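Local coordinates for protein putative esterase (Bacteroides intestinalis DSM 17393, PDB 5VOL) that is a carbohydrate esterase family 1 ferulic acid esterase that works together with xylanases on arabinoxylan, and binds calcium, at residues 17-22 / 109-114; 34-39 / 122-127; 51-56 / 91-96; 68-73 / 263-268; 166-171 / 189-194. All blocks are in the same frame, centred on the assembly; numbering follows the deposited sequence.

The five contacts are spread around one alpha/beta-hydrolase fold, whose mixed eight-stranded sheet runs from strand 11-19 at one edge to strand 244-246 at the other. Contacts 1 and 2 share helix 108-123, with centres about 23 Å apart, and cross along the chain. Contact 3 is nested inside the loops that both of them close. It joins two loops that follow sheet strands, about 18 Å from contact 1 and about 17 Å from contact 5, centre to centre. Contact 4 pairs helices 66-76 and 254-271, and contact 5 is nested inside its long loop. Contacts 2 and 5 lie farthest apart, about 37 Å between centres. Contact 1 reaches a sheet strand directly; the others join helices and loops flanking the sheet.

Contact 1 of 5, residues 17-22 / 109-114; sequences LFSKVL and ETFFYT
The F111 ring projects from helix 108-123 against the end of strand 11-19, an edge strand of the alpha/beta-hydrolase sheet. L17, S19 and L22 gather round it. CB of F111 points toward segment 17-22, and CG is set anti to the backbone N (chi1 150°). L22 crosses F111 at about a right angle, with its CD1 3.7 Å from F111 CG. L17 and F111 slide past each other in opposite directions, and L17 CD2 comes 4.2 Å from F111 CE1. S19 lies between these two leucines in sequence and brings its OG within 3.4 Å of F111 CD1. This hydroxyl is already engaged. It accepts from the backbone N of L22 at 3.0 Å, an ST motif that turns the chain as it leaves the strand, and it is also hydrogen-bonded to E115, farther along the same helix. V21 packs on the helix beside F111 and crosses T110 at about a right angle, CG2 to CG2. The OG1 of T110 is bonded to D102. T114 OG1 lies 4.2 Å from V21 CG2. Its main partner is T110 O, 2.6 Å away, which it meets from above the carbonyl plane, while T114 N reaches T110 O from the opposite face.

Contact 2 of 5, residues 34-39 / 122-127; sequences KSFEQN and KKYRVI
R125 lays its guanidinium flat over the ring of F36 in a cation-pi stack, with the planes 18° apart. NH1 sits over the ring centre, and R125 CZ is 4.0 Å from the F36 centroid. The same group grips the backbone of F36 end-on. NH1 and NH2 of R125 both donate to F36 O, each at 3.2 Å. The NH2 bond uses a lone pair in the carbonyl plane, whereas NH1 comes in tilted from it. F36 O lies in the guanidinium plane, which helps fix the rotation of the group. At the ring edge, F36 CE2 is 3.6 Å from Y124 O, and F36 CZ is 4.2 Å from Y124 CD1. Farther out, the R125 chain is bent at chi3 (-55°), which sets NE, and NE donates to K42 O. The hydroxyl of Y124 bonds to that of Y28. R125 has left-handed backbone angles just past the end of helix 108-123. The arrangement is an arginine-aromatic stack joining a helix end to the loop between strands 24-32 and 46-50, on the periphery of the alpha/beta-hydrolase fold, away from the calcium site.

Contact 3 of 5, residues 51-56 / 91-96; sequences HGMWET and GNIHLE. With IPA (isopropyl alcohol), chain T.
A type II beta turn from G52 to E55 brings the W54 backbone against G91, their CA atoms 4.7 Å apart. Both segments are loops that follow parallel strands of the alpha/beta-hydrolase sheet, 46-50 and 83-87. I93 lies over one face of the W54 indole in a CH-pi contact. Its CG1 is 3.7 Å from the centroid of the six-membered ring, offset toward the rim, and its CD1 comes 3.3 Å from W54 CZ2. CG1 of I93 sits between the backbone N and the carbonyl carbon (chi1 60°), leaving CG2 to meet M53 CG at 3.5 Å. N92 runs beside W54, pointing the same way, with its amide plane turned 56° from the indole. Its OD1 accepts from H94 N in an Asx turn. The H94 ring meets W54 obliquely, NE2 to CH2. At the backbone angles of G91 a CB would press on the preceding carbonyl O. At the turn, G52 O accepts from E55 N and from ND1 of H51, the residue just before it, from opposite faces of its plane. W254 bonds to E55 OE2. An isopropanol, probably from crystallisation, also donates a weak bond to this carboxylate. The other oxygen, E55 OE1, accepts from G52 N at 2.9 Å, from above the carboxylate plane.

Contact 4 of 5, residues 68-73 / 263-268; sequences DVMDRL and QCLPFV
L265 is the main bump. Its CD1 pushes into a hollow on helix 66-76 formed by V69 and M70, 3.8 Å from both V69 CG1 and M70 SD. A bend at chi2 (-67°) brings SD of M70 beside the leucine methyl. L73, one turn on from V69, supplies the answering bump. Its CD1 reaches over to the ring of P266, 3.9 Å from P266 CD, and the two side chains cross at about a right angle. L73 CD1 also lies 4.1 Å from L265 CB, so it settles where the leucine and the proline adjoin. The contact is wholly apolar. The short helix segments pass 10.8 Å apart at a crossing angle of -51°, which leaves room for side chains between the backbones. Y262, one residue before segment 263-268, also packs on V69 and L73. On helix 66-76, R72 and D68 form salt bridges with D253 and R63 of the second subunit. The far side of helix 254-271 rests on the sheet, where F267 meets F216 of strand 214-218 edge-to-face and touches strand 158-162.

Contact 5 of 5, residues 166-171 / 189-194; sequences MSIPEQ and SVIENS
I168 sets CG1 anti to its carbonyl carbon (chi1 -53°), and a second turn at chi2 (-65°) places CD1 against helix 182-192. There it meets V190, whose CG1 is anti to the backbone N (chi1 169°). I168 CD1 and V190 CG1 are 3.6 Å apart. I191, the next residue of the helix, comes at another part of the same side chain, its CG1 lying 3.6 Å from I168 CG1. I168 crosses both obliquely; CD1 serves V190 and CG1 serves I191. S167 packs beside them. Its CA lies 4.2 Å from V190 CG1, and its CB is 3.6 Å from S194 OG. That hydroxyl belongs to the N-cap of the next helix, 195-200, and bonds to the backbone N of K197. The loop therefore touches the last turn of one helix and the cap of the next. Backbone bonding between M166 and C195 ties it further to helix 195-200, and R228 donates to I168 O from helix 226-238. With no hydrogen bond between the segments, the loop is held to helix 182-192 by apolar contact of I168, while S194 OG and I168 O are bonded to K197 and R228.

Contact 1 of 5, residues 17-22 / 109-114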
# COMPACT_ATOMS: atom_id res chain seq x y z
N LEU C 17 -2.94 22.51 31.41
CA LEU C 17 -3.41 22.09 32.72
C LEU C 17 -2.31 22.37 33.75
O LEU C 17 -1.15 22.05 33.52
CB LEU C 17 -3.75 20.61 32.70
CG LEU C 17 -4.07 19.99 34.05
CD1 LEU C 17 -5.32 20.63 34.65
CD2 LEU C 17 -4.23 18.49 33.92
N PHE C 18 -2.66 22.97 34.88
CA PHE C 18 -1.63 23.15 35.91
C PHE C 18 -1.49 21.89 36.76
O PHE C 18 -2.46 21.42 37.33
CB PHE C 18 -1.91 24.34 36.81
CG PHE C 18 -0.86 24.52 37.88
CD1 PHE C 18 0.36 25.10 37.57
CD2 PHE C 18 -1.06 24.04 39.17
CE1 PHE C 18 1.35 25.25 38.53
CE2 PHE C 18 -0.08 24.19 40.14
CZ PHE C 18 1.13 24.80 39.82
N SER C 19 -0.27 21.36 36.85
CA SER C 19 -0.03 20.16 37.64
C SER C 19 0.55 20.50 39.02
O SER C 19 1.61 21.12 39.11
CB SER C 19 0.93 19.23 36.90
OG SER C 19 1.38 18.18 37.74
N LYS C 20 -0.14 20.06 40.07
CA LYS C 20 0.34 20.18 41.44
C LYS C 20 1.45 19.18 41.70
O LYS C 20 2.41 19.48 42.40
CB LYS C 20 -0.80 19.96 42.44
CG LYS C 20 -1.82 21.08 42.53
CD LYS C 20 -3.03 20.62 43.35
CE LYS C 20 -4.15 21.64 43.37
NZ LYS C 20 -3.87 22.77 44.30
N VAL C 21 1.31 17.98 41.13
CA VAL C 21 2.36 16.96 41.22
C VAL C 21 3.72 17.46 40.70
O VAL C 21 4.77 17.16 41.28
CB VAL C 21 1.98 15.69 40.44
CG1 VAL C 21 3.17 14.75 40.35
CG2 VAL C 21 0.80 15.00 41.08
N LEU C 22 3.70 18.22 39.60
CA LEU C 22 4.93 18.67 38.95
C LEU C 22 5.27 20.12 39.27
O LEU C 22 6.36 20.58 38.96
CB LEU C 22 4.81 18.53 37.42
CG LEU C 22 4.54 17.13 36.88
CD1 LEU C 22 4.30 17.21 35.35
CD2 LEU C 22 5.73 16.24 37.21
N GLU C 109 4.57 10.39 35.50
CA GLU C 109 3.56 9.34 35.40
C GLU C 109 2.44 9.60 36.40
O GLU C 109 1.24 9.41 36.11
CB GLU C 109 4.20 7.97 35.62
CG GLU C 109 3.27 6.78 35.32
CD GLU C 109 4.02 5.47 35.21
OE1 GLU C 109 5.18 5.51 34.74
OE2 GLU C 109 3.48 4.41 35.58
N THR C 110 2.81 10.05 37.60
CA THR C 110 1.81 10.35 38.61
C THR C 110 0.94 11.50 38.13
O THR C 110 -0.28 11.49 38.33
CB THR C 110 2.46 10.70 39.99
OG1 THR C 110 3.17 9.56 40.48
CG2 THR C 110 1.41 11.11 40.99
N PHE C 111 1.56 12.47 37.47
CA PHE C 111 0.81 13.56 36.85
C PHE C 111 -0.15 13.00 35.78
O PHE C 111 -1.32 13.39 35.70
CB PHE C 111 1.75 14.59 36.21
CG PHE C 111 1.15 15.30 35.01
CD1 PHE C 111 0.16 16.25 35.17
CD2 PHE C 111 1.59 15.00 33.73
CE1 PHE C 111 -0.39 16.89 34.08
CE2 PHE C 111 1.07 15.65 32.63
CZ PHE C 111 0.06 16.59 32.80
N PHE C 112 0.36 12.09 34.96
CA PHE C 112 -0.43 11.55 33.85
C PHE C 112 -1.70 10.86 34.36
O PHE C 112 -2.81 11.15 33.91
CB PHE C 112 0.41 10.57 33.02
CG PHE C 112 -0.31 10.04 31.81
CD1 PHE C 112 -1.12 8.92 31.90
CD2 PHE C 112 -0.19 10.70 30.59
CE1 PHE C 112 -1.80 8.43 30.77
CE2 PHE C 112 -0.87 10.23 29.46
CZ PHE C 112 -1.67 9.09 29.55
N TYR C 113 -1.53 9.95 35.31
CA TYR C 113 -2.64 9.12 35.79
C TYR C 113 -3.55 9.73 36.85
O TYR C 113 -4.71 9.33 36.95
CB TYR C 113 -2.10 7.80 36.33
CG TYR C 113 -1.65 6.94 35.19
CD1 TYR C 113 -2.59 6.28 34.39
CD2 TYR C 113 -0.32 6.85 34.86
CE1 TYR C 113 -2.19 5.51 33.31
CE2 TYR C 113 0.09 6.09 33.78
CZ TYR C 113 -0.85 5.43 33.01
OH TYR C 113 -0.43 4.68 31.94
N THR C 114 -3.04 10.68 37.65
CA THR C 114 -3.90 11.19 38.73
C THR C 114 -4.41 12.59 38.42
O THR C 114 -5.35 13.05 39.06
CB THR C 114 -3.17 11.23 40.10
OG1 THR C 114 -2.14 12.22 40.07
CG2 THR C 114 -2.56 9.87 40.44

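Contact 2 of 5, residues 34-39 / 122-127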
# COMPACT_ATOMS: atom_id res chain seq x y z
N LYS C 34 -15.35 15.88 14.36
CA LYS C 34 -16.27 16.77 13.68
C LYS C 34 -17.62 16.88 14.40
O LYS C 34 -18.26 17.94 14.37
CB LYS C 34 -16.48 16.30 12.23
CG LYS C 34 -17.48 17.13 11.46
CD LYS C 34 -17.84 16.48 10.10
CE LYS C 34 -16.93 16.96 8.98
NZ LYS C 34 -17.41 16.49 7.65
N SER C 35 -18.04 15.80 15.03
CA SER C 35 -19.32 15.76 15.74
C SER C 35 -19.28 16.36 17.16
O SER C 35 -20.30 16.39 17.85
CB SER C 35 -19.83 14.33 15.84
OG SER C 35 -19.00 13.56 16.70
N PHE C 36 -18.11 16.81 17.59
CA PHE C 36 -17.95 17.18 19.00
C PHE C 36 -18.90 18.32 19.40
O PHE C 36 -19.57 18.24 20.42
CB PHE C 36 -16.50 17.56 19.31
CG PHE C 36 -16.21 17.72 20.78
CD1 PHE C 36 -16.24 18.97 21.37
CD2 PHE C 36 -15.91 16.62 21.57
CE1 PHE C 36 -15.96 19.12 22.74
CE2 PHE C 36 -15.64 16.76 22.92
CZ PHE C 36 -15.66 18.02 23.50
N GLU C 37 -18.98 19.35 18.57
CA GLU C 37 -19.85 20.50 18.82
C GLU C 37 -21.30 20.24 18.41
O GLU C 37 -22.20 21.00 18.76
CB GLU C 37 -19.34 21.73 18.07
CG GLU C 37 -17.94 22.17 18.46
CD GLU C 37 -17.85 22.63 19.89
OE1 GLU C 37 -18.90 22.61 20.59
OE2 GLU C 37 -16.74 23.00 20.32
N GLN C 38 -21.51 19.17 17.65
CA GLN C 38 -22.79 18.91 17.02
C GLN C 38 -23.66 17.99 17.86
O GLN C 38 -24.85 18.23 18.03
CB GLN C 38 -22.56 18.31 15.63
CG GLN C 38 -23.75 17.64 15.03
CD GLN C 38 -23.40 16.94 13.74
OE1 GLN C 38 -22.80 15.86 13.75
NE2 GLN C 38 -23.76 17.55 12.62
N ASN C 39 -23.07 16.93 18.38
CA ASN C 39 -23.77 16.02 19.28
C ASN C 39 -23.17 16.10 20.67
O ASN C 39 -22.36 15.25 21.06
CB ASN C 39 -23.72 14.59 18.74
CG ASN C 39 -24.68 13.67 19.47
OD1 ASN C 39 -25.07 13.93 20.61
ND2 ASN C 39 -25.06 12.58 18.81
N LYS C 122 -12.81 13.75 31.34
CA LYS C 122 -14.02 14.47 31.73
C LYS C 122 -14.30 15.64 30.79
O LYS C 122 -15.41 15.81 30.31
CB LYS C 122 -13.90 14.97 33.18
CG LYS C 122 -15.01 15.92 33.60
CD LYS C 122 -14.86 16.31 35.08
CE LYS C 122 -15.89 17.36 35.49
NZ LYS C 122 -15.74 17.77 36.92
N LYS C 123 -13.28 16.45 30.52
CA LYS C 123 -13.48 17.65 29.73
C LYS C 123 -13.88 17.35 28.29
O LYS C 123 -14.67 18.07 27.69
CB LYS C 123 -12.22 18.51 29.74
CG LYS C 123 -12.31 19.76 28.89
CD LYS C 123 -11.30 20.79 29.37
CE LYS C 123 -11.50 22.13 28.68
NZ LYS C 123 -10.66 23.17 29.30
N TYR C 124 -13.31 16.29 27.72
CA TYR C 124 -13.52 16.01 26.30
C TYR C 124 -14.38 14.77 26.09
O TYR C 124 -14.33 14.14 25.03
CB TYR C 124 -12.16 15.90 25.58
CG TYR C 124 -11.38 17.19 25.68
CD1 TYR C 124 -11.79 18.32 24.99
CD2 TYR C 124 -10.25 17.28 26.49
CE1 TYR C 124 -11.11 19.51 25.10
CE2 TYR C 124 -9.56 18.48 26.61
CZ TYR C 124 -9.99 19.59 25.91
OH TYR C 124 -9.30 20.78 25.99
N ARG C 125 -15.17 14.44 27.11
CA ARG C 125 -16.24 13.44 27.01
C ARG C 125 -15.78 12.07 26.50
O ARG C 125 -16.33 11.53 25.54
CB ARG C 125 -17.37 13.96 26.12
CG ARG C 125 -17.60 15.45 26.25
CD ARG C 125 -19.00 15.84 25.83
NE ARG C 125 -19.34 15.38 24.49
CZ ARG C 125 -19.38 16.16 23.42
NH1 ARG C 125 -19.10 17.45 23.51
NH2 ARG C 125 -19.71 15.64 22.24
N VAL C 126 -14.76 11.53 27.16
CA VAL C 126 -14.24 10.22 26.83
C VAL C 126 -15.06 9.16 27.57
O VAL C 126 -15.48 9.38 28.70
CB VAL C 126 -12.75 10.11 27.21
CG1 VAL C 126 -12.30 8.67 27.28
CG2 VAL C 126 -11.89 10.94 26.24
N ILE C 127 -15.32 8.03 26.91
CA ILE C 127 -16.15 6.98 27.50
C ILE C 127 -15.62 6.58 28.88
O ILE C 127 -16.40 6.44 29.83
CB ILE C 127 -16.22 5.73 26.58
CG1 ILE C 127 -16.99 6.08 25.31
CG2 ILE C 127 -16.88 4.57 27.30
CD1 ILE C 127 -16.87 5.03 24.21

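Contact 3 of 5, residues 51-56 / 91-96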
# COMPACT_ATOMS: atom_id res chain seq x y z
N HIS C 51 4.71 12.23 22.02
CA HIS C 51 5.81 12.73 21.18
C HIS C 51 7.16 12.17 21.62
O HIS C 51 7.26 11.49 22.64
CB HIS C 51 5.87 14.26 21.19
CG HIS C 51 6.18 14.86 22.52
ND1 HIS C 51 7.43 14.75 23.11
CD2 HIS C 51 5.42 15.57 23.38
CE1 HIS C 51 7.41 15.37 24.28
NE2 HIS C 51 6.21 15.89 24.47
N GLY C 52 8.20 12.48 20.84
CA GLY C 52 9.53 11.97 21.10
C GLY C 52 10.37 12.94 21.92
O GLY C 52 9.92 14.03 22.25
N MET C 53 11.60 12.53 22.23
CA MET C 53 12.54 13.41 22.94
C MET C 53 12.81 14.69 22.14
O MET C 53 12.77 14.66 20.91
CB MET C 53 13.84 12.66 23.22
CG MET C 53 14.76 13.35 24.24
SD MET C 53 16.24 12.36 24.57
CE MET C 53 17.17 12.65 23.07
N TRP C 54 13.06 15.79 22.85
CA TRP C 54 13.29 17.11 22.26
C TRP C 54 12.01 17.80 21.78
O TRP C 54 11.98 19.02 21.63
CB TRP C 54 14.24 17.04 21.07
CG TRP C 54 15.68 16.75 21.34
CD1 TRP C 54 16.30 15.53 21.29
CD2 TRP C 54 16.71 17.71 21.64
NE1 TRP C 54 17.65 15.67 21.56
CE2 TRP C 54 17.92 17.00 21.78
CE3 TRP C 54 16.72 19.10 21.82
CZ2 TRP C 54 19.13 17.64 22.08
CZ3 TRP C 54 17.92 19.73 22.12
CH2 TRP C 54 19.11 19.00 22.25
N GLU C 55 10.96 17.02 21.53
CA GLU C 55 9.71 17.55 20.98
C GLU C 55 8.76 18.05 22.06
O GLU C 55 8.95 17.77 23.24
CB GLU C 55 9.02 16.47 20.12
CG GLU C 55 9.84 16.07 18.90
CD GLU C 55 9.21 14.94 18.07
OE1 GLU C 55 8.33 14.21 18.57
OE2 GLU C 55 9.63 14.79 16.91
N THR C 56 7.74 18.79 21.66
CA THR C 56 6.67 19.18 22.56
C THR C 56 5.30 18.79 21.97
O THR C 56 5.23 18.22 20.87
CB THR C 56 6.72 20.69 22.88
OG1 THR C 56 6.64 21.45 21.68
CG2 THR C 56 8.05 21.04 23.57
N GLY C 91 10.77 19.12 25.24
CA GLY C 91 11.45 20.39 25.08
C GLY C 91 12.96 20.17 25.01
O GLY C 91 13.42 19.03 25.01
N ASN C 92 13.72 21.26 24.93
CA ASN C 92 15.19 21.18 24.93
C ASN C 92 15.71 20.33 26.09
O ASN C 92 15.43 20.60 27.25
CB ASN C 92 15.79 22.59 24.99
CG ASN C 92 17.31 22.60 24.83
OD1 ASN C 92 18.03 21.89 25.53
ND2 ASN C 92 17.80 23.41 23.91
N ILE C 93 16.46 19.28 25.77
CA ILE C 93 16.81 18.30 26.79
C ILE C 93 17.79 18.84 27.83
O ILE C 93 17.97 18.24 28.89
CB ILE C 93 17.41 17.02 26.16
CG1 ILE C 93 18.68 17.34 25.38
CG2 ILE C 93 16.37 16.32 25.27
CD1 ILE C 93 19.46 16.12 24.94
N HIS C 94 18.42 19.97 27.53
CA HIS C 94 19.36 20.57 28.48
C HIS C 94 18.65 21.53 29.42
O HIS C 94 19.19 21.90 30.46
CB HIS C 94 20.51 21.27 27.75
CG HIS C 94 21.21 20.40 26.75
ND1 HIS C 94 21.98 19.31 27.12
CD2 HIS C 94 21.26 20.44 25.40
CE1 HIS C 94 22.46 18.72 26.04
NE2 HIS C 94 22.04 19.39 24.98
N LEU C 95 17.43 21.93 29.07
CA LEU C 95 16.68 22.91 29.85
C LEU C 95 15.44 22.31 30.49
O LEU C 95 15.08 22.68 31.61
CB LEU C 95 16.26 24.10 28.98
CG LEU C 95 17.28 24.87 28.15
CD1 LEU C 95 16.62 26.08 27.51
CD2 LEU C 95 18.45 25.29 29.00
N GLU C 96 14.77 21.42 29.76
CA GLU C 96 13.44 20.93 30.12
C GLU C 96 13.41 19.43 30.43
O GLU C 96 14.17 18.65 29.86
CB GLU C 96 12.45 21.21 28.98
CG GLU C 96 12.40 22.66 28.53
CD GLU C 96 11.95 23.60 29.64
OE1 GLU C 96 11.29 23.15 30.59
OE2 GLU C 96 12.27 24.80 29.55
C1 IPA T . 14.08 12.99 18.37
C2 IPA T . 13.08 13.38 17.28
C3 IPA T . 13.67 13.25 15.87
O2 IPA T . 11.92 12.57 17.42

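Contact 4 of 5, residues 68-73 / 263-268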
# COMPACT_ATOMS: atom_id res chain seq x y z
N ASP C 68 -5.79 15.88 9.50
CA ASP C 68 -6.02 15.53 8.10
C ASP C 68 -6.14 14.02 7.91
O ASP C 68 -6.94 13.56 7.10
CB ASP C 68 -4.91 16.09 7.20
CG ASP C 68 -4.92 17.59 7.17
OD1 ASP C 68 -5.99 18.17 7.44
OD2 ASP C 68 -3.86 18.20 6.88
N VAL C 69 -5.32 13.26 8.64
CA VAL C 69 -5.39 11.81 8.55
C VAL C 69 -6.71 11.31 9.14
O VAL C 69 -7.38 10.46 8.54
CB VAL C 69 -4.21 11.14 9.27
CG1 VAL C 69 -4.36 9.62 9.24
CG2 VAL C 69 -2.88 11.55 8.62
N MET C 70 -7.11 11.83 10.30
CA MET C 70 -8.40 11.45 10.88
C MET C 70 -9.58 11.82 9.97
O MET C 70 -10.51 11.02 9.83
CB MET C 70 -8.59 12.08 12.26
CG MET C 70 -7.95 11.31 13.40
SD MET C 70 -8.73 9.71 13.69
CE MET C 70 -10.29 10.21 14.43
N ASP C 71 -9.56 13.00 9.38
CA ASP C 71 -10.66 13.41 8.51
C ASP C 71 -10.83 12.44 7.34
O ASP C 71 -11.95 12.09 6.98
CB ASP C 71 -10.44 14.83 7.99
CG ASP C 71 -10.67 15.89 9.06
OD1 ASP C 71 -11.26 15.57 10.12
OD2 ASP C 71 -10.25 17.05 8.83
N ARG C 72 -9.71 11.99 6.77
CA ARG C 72 -9.71 10.94 5.75
C ARG C 72 -10.26 9.61 6.30
O ARG C 72 -11.20 9.03 5.73
CB ARG C 72 -8.29 10.75 5.18
CG ARG C 72 -8.13 9.54 4.27
CD ARG C 72 -8.58 9.86 2.84
NE ARG C 72 -7.58 10.61 2.07
CZ ARG C 72 -7.66 11.91 1.79
NH1 ARG C 72 -6.71 12.49 1.07
NH2 ARG C 72 -8.70 12.63 2.21
N LEU C 73 -9.69 9.12 7.39
CA LEU C 73 -10.02 7.78 7.85
C LEU C 73 -11.41 7.72 8.51
O LEU C 73 -12.07 6.68 8.48
CB LEU C 73 -8.93 7.26 8.80
CG LEU C 73 -7.58 7.08 8.09
CD1 LEU C 73 -6.51 6.53 9.01
CD2 LEU C 73 -7.71 6.19 6.85
N GLN C 263 -1.73 3.14 9.82
CA GLN C 263 -1.90 1.80 10.37
C GLN C 263 -2.42 1.85 11.81
O GLN C 263 -3.25 1.01 12.23
CB GLN C 263 -0.57 1.03 10.31
CG GLN C 263 -0.23 0.62 8.89
CD GLN C 263 1.27 0.55 8.62
OE1 GLN C 263 1.69 0.62 7.46
NE2 GLN C 263 2.08 0.40 9.68
N CYS C 264 -1.93 2.83 12.56
CA CYS C 264 -2.27 2.97 13.98
C CYS C 264 -3.74 3.27 14.22
O CYS C 264 -4.38 2.63 15.04
CB CYS C 264 -1.42 4.06 14.62
SG CYS C 264 -1.78 4.36 16.38
N LEU C 265 -4.28 4.25 13.51
CA LEU C 265 -5.65 4.67 13.78
C LEU C 265 -6.69 3.58 13.44
O LEU C 265 -7.61 3.32 14.24
CB LEU C 265 -5.95 5.97 13.04
CG LEU C 265 -5.09 7.13 13.58
CD1 LEU C 265 -5.28 8.37 12.73
CD2 LEU C 265 -5.43 7.41 15.07
N PRO C 266 -6.54 2.90 12.29
CA PRO C 266 -7.46 1.77 12.06
C PRO C 266 -7.25 0.62 13.04
O PRO C 266 -8.21 -0.06 13.40
CB PRO C 266 -7.13 1.31 10.62
CG PRO C 266 -6.62 2.57 9.94
CD PRO C 266 -5.82 3.30 11.06
N PHE C 267 -6.01 0.41 13.47
CA PHE C 267 -5.68 -0.64 14.43
C PHE C 267 -6.41 -0.46 15.76
O PHE C 267 -7.09 -1.37 16.21
CB PHE C 267 -4.17 -0.70 14.65
CG PHE C 267 -3.75 -1.50 15.86
CD1 PHE C 267 -3.86 -2.89 15.88
CD2 PHE C 267 -3.20 -0.86 16.97
CE1 PHE C 267 -3.47 -3.63 16.99
CE2 PHE C 267 -2.79 -1.60 18.09
CZ PHE C 267 -2.93 -2.98 18.10
N VAL C 268 -6.26 0.70 16.40
CA VAL C 268 -6.94 0.89 17.69
C VAL C 268 -8.46 0.88 17.50
O VAL C 268 -9.21 0.40 18.36
CB VAL C 268 -6.50 2.19 18.42
CG1 VAL C 268 -5.00 2.15 18.65
CG2 VAL C 268 -6.86 3.41 17.62

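Contact 5 of 5, residues 166-171 / 189-194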
# COMPACT_ATOMS: atom_id res chain seq x y z
N MET C 166 12.54 1.22 23.29
CA MET C 166 12.19 0.08 24.13
C MET C 166 13.21 -0.09 25.25
O MET C 166 12.91 -0.60 26.32
CB MET C 166 12.12 -1.19 23.29
CG MET C 166 10.97 -1.21 22.27
SD MET C 166 9.36 -0.87 23.01
CE MET C 166 8.25 -1.49 21.71
N SER C 167 14.44 0.29 24.94
CA SER C 167 15.54 0.35 25.91
C SER C 167 16.63 1.18 25.27
O SER C 167 16.54 1.50 24.09
CB SER C 167 16.05 -1.05 26.27
OG SER C 167 16.57 -1.73 25.14
N ILE C 168 17.67 1.52 26.03
CA ILE C 168 18.79 2.28 25.48
C ILE C 168 19.53 1.46 24.43
O ILE C 168 19.94 0.34 24.71
CB ILE C 168 19.80 2.70 26.57
CG1 ILE C 168 19.08 3.44 27.70
CG2 ILE C 168 20.92 3.54 25.97
CD1 ILE C 168 18.48 4.77 27.27
N PRO C 169 19.71 2.03 23.23
CA PRO C 169 20.44 1.34 22.15
C PRO C 169 21.91 1.15 22.50
O PRO C 169 22.46 1.96 23.24
CB PRO C 169 20.29 2.29 20.96
CG PRO C 169 20.06 3.64 21.57
CD PRO C 169 19.30 3.39 22.85
N GLU C 170 22.53 0.09 21.99
CA GLU C 170 23.96 -0.12 22.24
C GLU C 170 24.80 1.00 21.63
O GLU C 170 25.90 1.29 22.11
CB GLU C 170 24.40 -1.48 21.70
CG GLU C 170 23.52 -2.63 22.17
CD GLU C 170 24.23 -3.97 22.14
OE1 GLU C 170 25.46 -3.99 21.96
OE2 GLU C 170 23.54 -5.01 22.30
N GLN C 171 24.27 1.63 20.58
CA GLN C 171 24.93 2.78 19.97
C GLN C 171 23.91 3.86 19.59
O GLN C 171 22.80 3.55 19.18
CB GLN C 171 25.72 2.35 18.73
CG GLN C 171 26.47 3.49 18.06
CD GLN C 171 27.18 3.07 16.79
OE1 GLN C 171 27.07 1.93 16.36
NE2 GLN C 171 27.91 4.01 16.19
N SER C 189 16.13 6.28 34.03
CA SER C 189 14.71 5.92 34.07
C SER C 189 14.33 4.94 32.95
O SER C 189 13.54 4.02 33.16
CB SER C 189 13.84 7.18 33.98
OG SER C 189 12.45 6.87 34.08
N VAL C 190 14.90 5.15 31.77
CA VAL C 190 14.61 4.30 30.62
C VAL C 190 15.20 2.92 30.84
O VAL C 190 14.57 1.90 30.54
CB VAL C 190 15.17 4.92 29.33
CG1 VAL C 190 15.13 3.91 28.16
CG2 VAL C 190 14.38 6.16 28.99
N ILE C 191 16.39 2.88 31.42
CA ILE C 191 17.04 1.61 31.73
C ILE C 191 16.27 0.82 32.78
O ILE C 191 16.06 -0.38 32.63
CB ILE C 191 18.48 1.84 32.22
CG1 ILE C 191 19.32 2.44 31.10
CG2 ILE C 191 19.08 0.53 32.71
CD1 ILE C 191 20.66 3.00 31.55
N GLU C 192 15.85 1.50 33.85
CA GLU C 192 15.14 0.83 34.93
C GLU C 192 13.79 0.32 34.44
O GLU C 192 13.27 -0.68 34.94
CB GLU C 192 14.94 1.77 36.13
CG GLU C 192 16.25 2.33 36.71
CD GLU C 192 16.04 3.41 37.77
OE1 GLU C 192 14.87 3.75 38.08
OE2 GLU C 192 17.05 3.94 38.29
N ASN C 193 13.22 1.00 33.45
CA ASN C 193 11.90 0.62 32.98
C ASN C 193 11.94 -0.01 31.58
O ASN C 193 10.99 0.13 30.80
CB ASN C 193 10.97 1.84 33.00
CG ASN C 193 10.58 2.24 34.41
OD1 ASN C 193 11.04 3.25 34.95
ND2 ASN C 193 9.74 1.44 35.02
N SER C 194 13.04 -0.69 31.29
CA SER C 194 13.24 -1.34 30.00
C SER C 194 12.00 -2.14 29.60
O SER C 194 11.49 -2.94 30.38
CB SER C 194 14.46 -2.26 30.04
OG SER C 194 14.57 -3.02 28.84